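Long-range contacts in hypothetical protein TM1553 (Thermotoga maritima, PDB 1VRM), which belongs to the ApbE family, whose characterised members transfer FMN from FAD to target proteins, and so probably handles flavin nucleotides: residues 35-39 with 180-184; 175-179 with 195-199; 29-35 with 185-191; 204-210 with 221-226. The contacts are given in a common frame with arbitrary orientation. Residue numbers count along the deposited sequence, not the author numbering.

Contact 1 of 4, residues 35-39 with 180-184; sequences SSQKI and SFDEN
One serine hydroxyl makes three hydrogen bonds, one of them across the contact: S36 OG donates to D182 OD2 (2.5 Å) and accepts from K38 N (3.0 Å) and I39 N (3.1 Å). S36 (phi/psi -154/139, chi1 t) thereby forms an ST turn and ST motif. F181 keeps helical angles; D182, the first residue to leave them (-153/110), points toward 35-39. K38 CA lies 6.3 Å from D182 CA and I39 CA 6.8 Å from F181 CA. The contact thus joins the loop between strand 28-35 and helix 41-58 to the C-terminal end of helix 166-181, before strand 186-191. D182, chi1 t, also closes an Asx turn, OD1 accepting from N184 N at 2.8 Å. One water links Q37 N (2.8 Å) to D182 OD2 (2.6 Å). K38, all chi angles t, reaches F181 O with a weak 3.3 Å hydrogen bond from NZ; a second water joins K38 NZ (2.7 Å) to E183 N (2.8 Å). I39 CG2 packs 3.9 Å from F181 CD1, both side chains touching I44.

Contact 2 of 4, residues 175-179 with 195-199; sequences RQIAL and VRIIG
Residues 175-179 are helical, L179 N bonded to R175 O at 2.9 Å, and lie against residues 195-199, R175 CA nearest I198 CA at 5.2 Å. Apolar packing centres on I198 (chi1 m, chi2 t): its CG2 lies 3.9 Å from A178 CB and 3.8 Å from L179 CD2. The chain turns a corner at I198 (phi/psi -81/-52), where I198 and G199 both face G187 in a classic beta bulge of the antiparallel sheet that helix 166-181 covers. R175 (chi1 to chi3 t) adds van der Waals contact: its CD sits 3.2 Å from I197 O and 3.5 Å from R196 CZ, over one face of the R196 guanidinium. The charged contact is between like groups, R175 NH1 and R196 NH2 being 3.7 Å apart. R196 (chi1 t, chi2 p) is held by a salt bridge from NE to D172, about one turn before R175, and by G228 O. No hydrogen bond crosses, so helix rests on strand through apolar and aliphatic contact, while D172 offsets arginine charge.

Contact 3 of 4, residues 29-35 with 185-191; sequences SVRIVVS and ATGFVEA
V30 CG1 meets A191 CB at 3.8 Å and I32 CG1 meets V189 CG1 at 4.1 Å, forming the buried face to which V34 also points. G187 pairs with V34; a CB there would collide with V33 O of the facing strand and, at phi/psi 127/-160, with the preceding carbonyl. The strands are antiparallel, axes 4.7 Å apart at 177°. Hydrogen-bonded pairs are R31-E190 (N to O 3.0 and 2.8 Å), V33-F188 (2.9 and 2.8 Å) and S35-T186 (2.9 and 3.1 Å), the bond from the first-named residue's N given first; V30-A191, I32-V189 and V34-G187 are non-hydrogen-bonded. On the opposite face F188 (chi1 p, chi2 89°) lays its ring over V33, a CH-pi contact with CB 3.9 Å from the centroid. Farther out, R31, extended, makes a long 3.7 Å salt bridge from NH1 to E190 OE1, and its NE a salt bridge to E20 of strand 19-25. Strand 19-25 flanks 29-35, strand 194-197 flanks 185-191, and helices 41-58 and 166-181 cover the I32 and V189 face.

Contact 4 of 4, residues 204-210 with 221-226; sequences KYPWVIG and DYIYLK
K204 begins the segment in a loop, its O accepting a 2.7 Å hydrogen bond from NZ of K226, which curls back with chi1 m and chi3 p. Y205 points away. P206 packs its CB 3.9 Å from Y224 CB and 3.7 Å from K226 CG. At W207 the regular antiparallel pairing starts: W207 N to L225 O is 2.8 Å and L225 N to W207 O 2.9 Å. The indole (chi1 m, chi2 89°) bonds G199 O through NE1 and meets F188 and Y18 edge-to-face. V208, non-hydrogen-bonded with Y224, turns to the other face, with CG1 3.7 Å from Y222 CD1 and CG2 3.6 Å from Y224 CE2. I209 N to I223 O and I223 N to I209 O are both 2.8 Å; I209 CD1 lies 3.7 Å from L225 CD1. G210 ends the run opposite Y222, its CA 3.7 Å from Y222 CD1. The strand axes of this beta hairpin, 4.6 Å apart, make an angle of 151°. Backbone bonds set the register, while the hairpin's faces differ: W207, I223 and L225, beside I209, pack on I197 or I268 of the main sheet, and V208 contacts two tyrosines on the more exposed side.

In the fold
Contact 2 is the most buried, contact 3 partly so, and contacts 1 and 4 lie at the surface. Contacts 1 and 2 both use helix 166-181, the first its polar, hydrated end and the second its side-chain packing on the sheet. Contacts 2 and 3 meet in the eight-stranded antiparallel sheet, where strands 186-191 and 194-197 are neighbours; contact 3 continues directly into contact 1 through S35. Backbone pairing dominates contacts 3 and 4, whereas contact 2 has no hydrogen bond across it and contact 1 relies on side chains and water. The hairpin of contact 4 meets contacts 2 and 3 through W207, and contact 2 also through I197 packing on L225 and K226; it does not touch contact 1.

Contact 1 of 4, residues 35-39 with 180-184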
loop_
_atom_site.group_PDB
_atom_site.type_symbol
_atom_site.label_atom_id
_atom_site.label_comp_id
_atom_site.label_asym_id
_atom_site.label_seq_id
_atom_site.Cartn_x
_atom_site.Cartn_y
_atom_site.Cartn_z
ATOM N N SER A 35 -13.857 9.187 17.595
ATOM C CA SER A 35 -14.721 9.529 18.735
ATOM C C SER A 35 -14.167 8.884 19.987
ATOM O O SER A 35 -13.776 7.736 19.963
ATOM C CB SER A 35 -16.140 9.068 18.480
ATOM O OG SER A 35 -16.984 9.255 19.632
ATOM N N SER A 36 -14.149 9.639 21.089
ATOM C CA SER A 36 -13.754 9.125 22.398
ATOM C C SER A 36 -14.419 9.962 23.467
ATOM O O SER A 36 -14.451 11.178 23.334
ATOM C CB SER A 36 -12.246 9.147 22.605
ATOM O OG SER A 36 -11.874 8.766 23.935
ATOM N N GLN A 37 -14.916 9.310 24.525
ATOM C CA GLN A 37 -15.392 10.020 25.734
ATOM C C GLN A 37 -14.315 10.071 26.795
ATOM O O GLN A 37 -14.509 10.712 27.830
ATOM C CB GLN A 37 -16.630 9.312 26.312
ATOM C CG GLN A 37 -17.861 9.501 25.500
ATOM C CD GLN A 37 -19.136 9.198 26.324
ATOM O OE1 GLN A 37 -19.059 8.885 27.532
ATOM N NE2 GLN A 37 -20.300 9.319 25.684
ATOM N N LYS A 38 -13.188 9.424 26.562
ATOM C CA LYS A 38 -12.118 9.352 27.542
ATOM C C LYS A 38 -11.028 10.402 27.356
ATOM O O LYS A 38 -10.538 10.995 28.333
ATOM C CB LYS A 38 -11.503 7.981 27.525
ATOM C CG LYS A 38 -10.482 7.722 28.586
ATOM C CD LYS A 38 -9.772 6.397 28.317
ATOM C CE LYS A 38 -8.688 6.122 29.295
ATOM N NZ LYS A 38 -7.918 4.935 28.843
ATOM N N ILE A 39 -10.635 10.593 26.105
ATOM C CA ILE A 39 -9.556 11.501 25.714
ATOM C C ILE A 39 -10.101 12.389 24.600
ATOM O O ILE A 39 -10.806 11.911 23.739
ATOM C CB ILE A 39 -8.364 10.691 25.169
ATOM C CG1 ILE A 39 -7.766 9.754 26.226
ATOM C CG2 ILE A 39 -7.273 11.612 24.585
ATOM C CD1 ILE A 39 -7.200 10.504 27.406
ATOM N N SER A 180 -4.744 2.786 22.114
ATOM C CA SER A 180 -3.819 2.991 23.258
ATOM C C SER A 180 -4.279 4.179 24.126
ATOM O O SER A 180 -4.156 4.170 25.351
ATOM C CB SER A 180 -2.391 3.258 22.762
ATOM O OG SER A 180 -1.758 2.099 22.242
ATOM N N PHE A 181 -4.819 5.220 23.496
ATOM C CA PHE A 181 -5.445 6.324 24.226
ATOM C C PHE A 181 -6.725 5.908 24.898
ATOM O O PHE A 181 -7.017 6.300 26.026
ATOM C CB PHE A 181 -5.768 7.512 23.312
ATOM C CG PHE A 181 -4.588 8.377 23.035
ATOM C CD1 PHE A 181 -4.165 9.325 23.973
ATOM C CD2 PHE A 181 -3.902 8.291 21.832
ATOM C CE1 PHE A 181 -3.082 10.154 23.724
ATOM C CE2 PHE A 181 -2.830 9.134 21.583
ATOM C CZ PHE A 181 -2.422 10.044 22.534
ATOM N N ASP A 182 -7.521 5.154 24.165
ATOM C CA ASP A 182 -8.842 4.765 24.662
ATOM C C ASP A 182 -9.219 3.464 24.002
ATOM O O ASP A 182 -9.551 3.457 22.826
ATOM C CB ASP A 182 -9.868 5.828 24.267
ATOM C CG ASP A 182 -11.299 5.484 24.668
ATOM O OD1 ASP A 182 -11.550 4.387 25.276
ATOM O OD2 ASP A 182 -12.209 6.320 24.342
ATOM N N GLU A 183 -9.245 2.384 24.773
ATOM C CA GLU A 183 -9.592 1.068 24.202
ATOM C C GLU A 183 -10.956 1.004 23.548
ATOM O O GLU A 183 -11.204 0.111 22.702
ATOM C CB GLU A 183 -9.471 -0.046 25.238
ATOM C CG GLU A 183 -10.454 0.101 26.417
ATOM C CD GLU A 183 -10.218 -0.844 27.620
ATOM O OE1 GLU A 183 -9.193 -1.519 27.748
ATOM O OE2 GLU A 183 -11.084 -0.835 28.505
ATOM N N ASN A 184 -11.808 1.954 23.902
ATOM C CA ASN A 184 -13.183 2.003 23.381
ATOM C C ASN A 184 -13.416 3.101 22.351
ATOM O O ASN A 184 -14.540 3.368 22.022
ATOM C CB ASN A 184 -14.163 2.062 24.523
ATOM C CG ASN A 184 -14.071 0.808 25.399
ATOM O OD1 ASN A 184 -13.843 -0.284 24.879
ATOM N ND2 ASN A 184 -14.246 0.955 26.684
HETATM O O HOH W 1 -14.738 6.516 24.892
HETATM O O HOH W 2 -8.286 2.619 27.431
#

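Contact 2 of 4, residues 175-179 with 195-199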
loop_
_atom_site.group_PDB
_atom_site.type_symbol
_atom_site.label_atom_id
_atom_site.label_comp_id
_atom_site.label_asym_id
_atom_site.label_seq_id
_atom_site.Cartn_x
_atom_site.Cartn_y
_atom_site.Cartn_z
ATOM N N ARG A 175 -4.580 2.926 14.111
ATOM C CA ARG A 175 -5.554 2.276 14.972
ATOM C C ARG A 175 -4.971 1.938 16.339
ATOM O O ARG A 175 -5.611 2.156 17.379
ATOM C CB ARG A 175 -6.027 0.993 14.314
ATOM C CG ARG A 175 -6.906 0.126 15.228
ATOM C CD ARG A 175 -7.516 -1.025 14.471
ATOM N NE ARG A 175 -8.166 -1.947 15.376
ATOM C CZ ARG A 175 -7.484 -2.840 16.103
ATOM N NH1 ARG A 175 -6.149 -2.923 16.070
ATOM N NH2 ARG A 175 -8.149 -3.615 16.918
ATOM N N GLN A 176 -3.743 1.421 16.381
ATOM C CA GLN A 176 -3.093 1.030 17.636
ATOM C C GLN A 176 -2.942 2.266 18.526
ATOM O O GLN A 176 -3.165 2.198 19.735
ATOM C CB GLN A 176 -1.711 0.386 17.390
ATOM C CG GLN A 176 -1.671 -0.952 16.565
ATOM C CD GLN A 176 -0.210 -1.295 16.002
ATOM O OE1 GLN A 176 0.828 -0.745 16.471
ATOM N NE2 GLN A 176 -0.151 -2.215 15.018
ATOM N N ILE A 177 -2.568 3.385 17.925
ATOM C CA ILE A 177 -2.412 4.660 18.664
ATOM C C ILE A 177 -3.745 5.063 19.291
ATOM O O ILE A 177 -3.832 5.345 20.492
ATOM C CB ILE A 177 -1.824 5.789 17.759
ATOM C CG1 ILE A 177 -0.379 5.464 17.401
ATOM C CG2 ILE A 177 -1.967 7.144 18.415
ATOM C CD1 ILE A 177 0.182 6.242 16.278
ATOM N N ALA A 178 -4.811 5.046 18.494
ATOM C CA ALA A 178 -6.117 5.462 18.990
ATOM C C ALA A 178 -6.536 4.603 20.172
ATOM O O ALA A 178 -7.015 5.102 21.205
ATOM C CB ALA A 178 -7.125 5.376 17.876
ATOM N N LEU A 179 -6.396 3.280 19.986
ATOM C CA LEU A 179 -6.832 2.320 21.037
ATOM C C LEU A 179 -5.966 2.345 22.276
ATOM O O LEU A 179 -6.400 1.947 23.359
ATOM C CB LEU A 179 -6.968 0.922 20.470
ATOM C CG LEU A 179 -7.961 0.790 19.320
ATOM C CD1 LEU A 179 -7.987 -0.601 18.788
ATOM C CD2 LEU A 179 -9.356 1.239 19.717
ATOM N N VAL A 195 -8.425 2.188 3.996
ATOM C CA VAL A 195 -9.120 2.505 5.226
ATOM C C VAL A 195 -8.871 1.425 6.287
ATOM O O VAL A 195 -8.865 0.201 5.973
ATOM C CB VAL A 195 -10.646 2.586 4.978
ATOM C CG1 VAL A 195 -11.387 2.899 6.262
ATOM C CG2 VAL A 195 -10.998 3.671 3.921
ATOM N N ARG A 196 -8.622 1.861 7.511
ATOM C CA ARG A 196 -8.575 0.969 8.679
ATOM C C ARG A 196 -9.634 1.429 9.694
ATOM O O ARG A 196 -9.679 2.601 10.053
ATOM C CB ARG A 196 -7.208 0.964 9.319
ATOM C CG ARG A 196 -7.051 0.011 10.441
ATOM C CD ARG A 196 -7.001 -1.421 9.938
ATOM N NE ARG A 196 -6.421 -2.312 10.897
ATOM C CZ ARG A 196 -7.139 -3.060 11.675
ATOM N NH1 ARG A 196 -8.425 -2.958 11.618
ATOM N NH2 ARG A 196 -6.573 -3.834 12.551
ATOM N N ILE A 197 -10.496 0.511 10.116
ATOM C CA ILE A 197 -11.513 0.820 11.092
ATOM C C ILE A 197 -10.864 0.822 12.497
ATOM O O ILE A 197 -10.219 -0.154 12.911
ATOM C CB ILE A 197 -12.681 -0.164 11.057
ATOM C CG1 ILE A 197 -13.293 -0.279 9.665
ATOM C CG2 ILE A 197 -13.726 0.157 12.113
ATOM C CD1 ILE A 197 -13.631 0.983 9.005
ATOM N N ILE A 198 -11.131 1.884 13.254
ATOM C CA ILE A 198 -10.723 1.956 14.649
ATOM C C ILE A 198 -11.691 1.199 15.548
ATOM O O ILE A 198 -11.283 0.339 16.361
ATOM C CB ILE A 198 -10.557 3.393 15.159
ATOM C CG1 ILE A 198 -9.450 4.114 14.400
ATOM C CG2 ILE A 198 -10.316 3.401 16.680
ATOM C CD1 ILE A 198 -9.400 5.653 14.659
ATOM N N GLY A 199 -12.973 1.525 15.390
ATOM C CA GLY A 199 -14.062 0.839 16.080
ATOM C C GLY A 199 -15.343 1.177 15.369
ATOM O O GLY A 199 -15.395 2.115 14.598
#

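Contact 3 of 4, residues 29-35 with 185-191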
loop_
_atom_site.group_PDB
_atom_site.type_symbol
_atom_site.label_atom_id
_atom_site.label_comp_id
_atom_site.label_asym_id
_atom_site.label_seq_id
_atom_site.Cartn_x
_atom_site.Cartn_y
_atom_site.Cartn_z
ATOM N N SER A 29 -3.585 12.100 0.424
ATOM C CA SER A 29 -4.414 12.782 1.392
ATOM C C SER A 29 -4.807 11.751 2.451
ATOM O O SER A 29 -4.990 10.567 2.136
ATOM C CB SER A 29 -5.647 13.401 0.733
ATOM O OG SER A 29 -6.285 12.422 -0.023
ATOM N N VAL A 30 -4.933 12.208 3.695
ATOM C CA VAL A 30 -5.323 11.384 4.830
ATOM C C VAL A 30 -6.505 12.009 5.544
ATOM O O VAL A 30 -6.682 13.231 5.506
ATOM C CB VAL A 30 -4.155 11.120 5.805
ATOM C CG1 VAL A 30 -2.974 10.497 5.071
ATOM C CG2 VAL A 30 -3.705 12.370 6.496
ATOM N N ARG A 31 -7.309 11.171 6.186
ATOM C CA ARG A 31 -8.481 11.591 6.921
ATOM C C ARG A 31 -8.540 10.751 8.180
ATOM O O ARG A 31 -8.419 9.504 8.133
ATOM C CB ARG A 31 -9.703 11.424 6.047
ATOM C CG ARG A 31 -11.003 11.764 6.659
ATOM C CD ARG A 31 -12.006 11.469 5.571
ATOM N NE ARG A 31 -13.311 11.856 5.988
ATOM C CZ ARG A 31 -14.421 11.416 5.437
ATOM N NH1 ARG A 31 -14.375 10.527 4.450
ATOM N NH2 ARG A 31 -15.576 11.858 5.912
ATOM N N ILE A 32 -8.681 11.399 9.312
ATOM C CA ILE A 32 -8.671 10.713 10.577
ATOM C C ILE A 32 -10.006 11.059 11.254
ATOM O O ILE A 32 -10.293 12.226 11.430
ATOM C CB ILE A 32 -7.501 11.207 11.427
ATOM C CG1 ILE A 32 -6.130 10.951 10.764
ATOM C CG2 ILE A 32 -7.540 10.573 12.822
ATOM C CD1 ILE A 32 -5.069 11.933 11.188
ATOM N N VAL A 33 -10.818 10.072 11.593
ATOM C CA VAL A 33 -12.171 10.320 12.112
ATOM C C VAL A 33 -12.265 9.497 13.383
ATOM O O VAL A 33 -12.099 8.273 13.369
ATOM C CB VAL A 33 -13.237 9.899 11.143
ATOM C CG1 VAL A 33 -14.596 9.924 11.790
ATOM C CG2 VAL A 33 -13.164 10.752 9.892
ATOM N N VAL A 34 -12.449 10.192 14.500
ATOM C CA VAL A 34 -12.304 9.578 15.818
ATOM C C VAL A 34 -13.341 10.111 16.777
ATOM O O VAL A 34 -13.646 11.295 16.803
ATOM C CB VAL A 34 -10.835 9.609 16.347
ATOM C CG1 VAL A 34 -10.362 11.004 16.634
ATOM C CG2 VAL A 34 -10.679 8.655 17.520
ATOM N N SER A 35 -13.857 9.187 17.595
ATOM C CA SER A 35 -14.721 9.529 18.735
ATOM C C SER A 35 -14.167 8.884 19.987
ATOM O O SER A 35 -13.776 7.736 19.963
ATOM C CB SER A 35 -16.140 9.068 18.480
ATOM O OG SER A 35 -16.984 9.255 19.632
ATOM N N ALA A 185 -12.336 3.704 21.845
ATOM C CA ALA A 185 -12.484 4.660 20.777
ATOM C C ALA A 185 -13.090 4.020 19.543
ATOM O O ALA A 185 -12.959 2.820 19.291
ATOM C CB ALA A 185 -11.167 5.303 20.453
ATOM N N THR A 186 -13.750 4.851 18.749
ATOM C CA THR A 186 -14.340 4.439 17.511
ATOM C C THR A 186 -13.951 5.431 16.392
ATOM O O THR A 186 -13.428 6.515 16.667
ATOM C CB THR A 186 -15.863 4.268 17.597
ATOM O OG1 THR A 186 -16.498 5.526 17.764
ATOM C CG2 THR A 186 -16.236 3.309 18.787
ATOM N N GLY A 187 -14.219 5.026 15.153
ATOM C CA GLY A 187 -13.855 5.814 13.978
ATOM C C GLY A 187 -13.052 5.001 12.967
ATOM O O GLY A 187 -13.128 3.760 12.905
ATOM N N PHE A 188 -12.351 5.735 12.113
ATOM C CA PHE A 188 -11.590 5.128 11.033
ATOM C C PHE A 188 -10.478 6.070 10.624
ATOM O O PHE A 188 -10.506 7.273 10.945
ATOM C CB PHE A 188 -12.473 4.788 9.831
ATOM C CG PHE A 188 -13.041 5.982 9.147
ATOM C CD1 PHE A 188 -12.314 6.599 8.118
ATOM C CD2 PHE A 188 -14.301 6.455 9.486
ATOM C CE1 PHE A 188 -12.816 7.708 7.496
ATOM C CE2 PHE A 188 -14.826 7.549 8.851
ATOM C CZ PHE A 188 -14.059 8.166 7.854
ATOM N N VAL A 189 -9.475 5.503 9.981
ATOM C CA VAL A 189 -8.440 6.298 9.354
ATOM C C VAL A 189 -8.348 5.917 7.892
ATOM O O VAL A 189 -8.478 4.731 7.570
ATOM C CB VAL A 189 -7.085 6.069 9.995
ATOM C CG1 VAL A 189 -6.043 7.034 9.428
ATOM C CG2 VAL A 189 -7.171 6.201 11.520
ATOM N N GLU A 190 -8.087 6.895 7.046
ATOM C CA GLU A 190 -8.045 6.692 5.596
ATOM C C GLU A 190 -6.779 7.358 5.086
ATOM O O GLU A 190 -6.396 8.431 5.564
ATOM C CB GLU A 190 -9.269 7.334 4.968
ATOM C CG GLU A 190 -9.445 7.086 3.519
ATOM C CD GLU A 190 -10.742 7.702 2.996
ATOM O OE1 GLU A 190 -11.528 8.228 3.814
ATOM O OE2 GLU A 190 -10.955 7.662 1.762
ATOM N N ALA A 191 -6.144 6.701 4.123
ATOM C CA ALA A 191 -5.005 7.289 3.415
ATOM C C ALA A 191 -5.124 6.847 1.987
ATOM O O ALA A 191 -5.109 5.656 1.696
ATOM C CB ALA A 191 -3.706 6.869 4.033
#

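Contact 4 of 4, residues 204-210 with 221-226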
loop_
_atom_site.group_PDB
_atom_site.type_symbol
_atom_site.label_atom_id
_atom_site.label_comp_id
_atom_site.label_asym_id
_atom_site.label_seq_id
_atom_site.Cartn_x
_atom_site.Cartn_y
_atom_site.Cartn_z
ATOM N N LYS A 204 -21.604 0.701 17.561
ATOM C CA LYS A 204 -22.480 -0.413 17.215
ATOM C C LYS A 204 -22.527 -0.791 15.759
ATOM O O LYS A 204 -22.858 -1.923 15.452
ATOM C CB LYS A 204 -23.941 -0.066 17.615
ATOM C CG LYS A 204 -24.142 0.257 19.082
ATOM C CD LYS A 204 -25.631 0.529 19.346
ATOM C CE LYS A 204 -25.884 0.893 20.810
ATOM N NZ LYS A 204 -27.340 1.218 21.134
ATOM N N TYR A 205 -22.268 0.163 14.854
ATOM C CA TYR A 205 -22.667 -0.039 13.444
ATOM C C TYR A 205 -21.484 -0.125 12.499
ATOM O O TYR A 205 -20.389 0.343 12.815
ATOM C CB TYR A 205 -23.557 1.096 12.962
ATOM C CG TYR A 205 -24.751 1.298 13.788
ATOM C CD1 TYR A 205 -25.786 0.381 13.748
ATOM C CD2 TYR A 205 -24.865 2.406 14.590
ATOM C CE1 TYR A 205 -26.919 0.556 14.524
ATOM C CE2 TYR A 205 -26.022 2.602 15.393
ATOM C CZ TYR A 205 -27.034 1.672 15.341
ATOM O OH TYR A 205 -28.188 1.832 16.092
ATOM N N PRO A 206 -21.690 -0.756 11.351
ATOM C CA PRO A 206 -20.649 -0.743 10.333
ATOM C C PRO A 206 -20.480 0.619 9.669
ATOM O O PRO A 206 -21.410 1.420 9.572
ATOM C CB PRO A 206 -21.156 -1.791 9.308
ATOM C CG PRO A 206 -22.577 -1.726 9.393
ATOM C CD PRO A 206 -22.882 -1.494 10.886
ATOM N N TRP A 207 -19.257 0.889 9.249
ATOM C CA TRP A 207 -18.950 2.005 8.387
ATOM C C TRP A 207 -19.261 1.581 6.966
ATOM O O TRP A 207 -18.944 0.470 6.539
ATOM C CB TRP A 207 -17.505 2.428 8.496
ATOM C CG TRP A 207 -17.146 2.887 9.876
ATOM C CD1 TRP A 207 -16.684 2.134 10.903
ATOM C CD2 TRP A 207 -17.330 4.192 10.380
ATOM N NE1 TRP A 207 -16.511 2.902 12.010
ATOM C CE2 TRP A 207 -16.923 4.180 11.731
ATOM C CE3 TRP A 207 -17.781 5.378 9.829
ATOM C CZ2 TRP A 207 -16.968 5.306 12.512
ATOM C CZ3 TRP A 207 -17.818 6.497 10.616
ATOM C CH2 TRP A 207 -17.395 6.453 11.940
ATOM N N VAL A 208 -19.848 2.501 6.225
ATOM C CA VAL A 208 -20.263 2.232 4.840
ATOM C C VAL A 208 -19.237 2.845 3.940
ATOM O O VAL A 208 -18.987 4.058 3.993
ATOM C CB VAL A 208 -21.619 2.846 4.504
ATOM C CG1 VAL A 208 -22.053 2.371 3.075
ATOM C CG2 VAL A 208 -22.640 2.439 5.530
ATOM N N ILE A 209 -18.603 2.012 3.139
ATOM C CA ILE A 209 -17.454 2.415 2.340
ATOM C C ILE A 209 -17.787 2.196 0.870
ATOM O O ILE A 209 -18.198 1.108 0.471
ATOM C CB ILE A 209 -16.184 1.668 2.736
ATOM C CG1 ILE A 209 -15.868 1.934 4.213
ATOM C CG2 ILE A 209 -15.031 2.077 1.839
ATOM C CD1 ILE A 209 -14.885 1.012 4.835
ATOM N N GLY A 210 -17.630 3.251 0.096
ATOM C CA GLY A 210 -17.882 3.199 -1.344
ATOM C C GLY A 210 -16.644 2.768 -2.122
ATOM O O GLY A 210 -15.576 3.287 -1.890
ATOM N N ASP A 221 -19.765 0.002 -5.841
ATOM C CA ASP A 221 -20.223 -0.971 -4.831
ATOM C C ASP A 221 -20.083 -0.318 -3.465
ATOM O O ASP A 221 -19.261 0.602 -3.311
ATOM C CB ASP A 221 -19.345 -2.210 -4.915
ATOM C CG ASP A 221 -19.988 -3.459 -4.295
ATOM O OD1 ASP A 221 -21.194 -3.463 -3.873
ATOM O OD2 ASP A 221 -19.243 -4.465 -4.211
ATOM N N TYR A 222 -20.893 -0.785 -2.500
ATOM C CA TYR A 222 -20.758 -0.389 -1.101
ATOM C C TYR A 222 -20.464 -1.580 -0.232
ATOM O O TYR A 222 -21.090 -2.630 -0.401
ATOM C CB TYR A 222 -22.013 0.275 -0.590
ATOM C CG TYR A 222 -22.213 1.670 -1.114
ATOM C CD1 TYR A 222 -21.507 2.742 -0.574
ATOM C CD2 TYR A 222 -23.083 1.911 -2.162
ATOM C CE1 TYR A 222 -21.682 4.033 -1.055
ATOM C CE2 TYR A 222 -23.255 3.194 -2.648
ATOM C CZ TYR A 222 -22.566 4.229 -2.083
ATOM O OH TYR A 222 -22.750 5.497 -2.580
ATOM N N ILE A 223 -19.495 -1.407 0.651
ATOM C CA ILE A 223 -19.230 -2.406 1.646
ATOM C C ILE A 223 -19.417 -1.862 3.037
ATOM O O ILE A 223 -19.451 -0.654 3.257
ATOM C CB ILE A 223 -17.835 -3.042 1.484
ATOM C CG1 ILE A 223 -16.747 -1.983 1.635
ATOM C CG2 ILE A 223 -17.739 -3.712 0.118
ATOM C CD1 ILE A 223 -15.384 -2.548 1.987
ATOM N N TYR A 224 -19.593 -2.798 3.955
ATOM C CA TYR A 224 -19.971 -2.498 5.332
ATOM C C TYR A 224 -18.941 -3.128 6.224
ATOM O O TYR A 224 -18.781 -4.326 6.214
ATOM C CB TYR A 224 -21.375 -3.046 5.599
ATOM C CG TYR A 224 -22.398 -2.359 4.746
ATOM C CD1 TYR A 224 -22.602 -2.735 3.421
ATOM C CD2 TYR A 224 -23.186 -1.342 5.261
ATOM C CE1 TYR A 224 -23.552 -2.089 2.632
ATOM C CE2 TYR A 224 -24.098 -0.706 4.495
ATOM C CZ TYR A 224 -24.296 -1.080 3.184
ATOM O OH TYR A 224 -25.234 -0.415 2.422
ATOM N N LEU A 225 -18.195 -2.333 6.969
ATOM C CA LEU A 225 -17.134 -2.843 7.845
ATOM C C LEU A 225 -17.312 -2.330 9.277
ATOM O O LEU A 225 -17.289 -1.109 9.539
ATOM C CB LEU A 225 -15.726 -2.456 7.368
ATOM C CG LEU A 225 -15.221 -2.986 6.035
ATOM C CD1 LEU A 225 -13.821 -2.421 5.785
ATOM C CD2 LEU A 225 -15.174 -4.486 6.040
ATOM N N LYS A 226 -17.490 -3.267 10.196
ATOM C CA LYS A 226 -17.384 -2.938 11.629
ATOM C C LYS A 226 -15.960 -3.045 12.157
ATOM O O LYS A 226 -15.697 -2.586 13.243
ATOM C CB LYS A 226 -18.341 -3.764 12.521
ATOM C CG LYS A 226 -19.837 -3.451 12.399
ATOM C CD LYS A 226 -20.706 -4.272 13.431
ATOM C CE LYS A 226 -20.400 -3.902 14.904
ATOM N NZ LYS A 226 -21.556 -4.298 15.870
#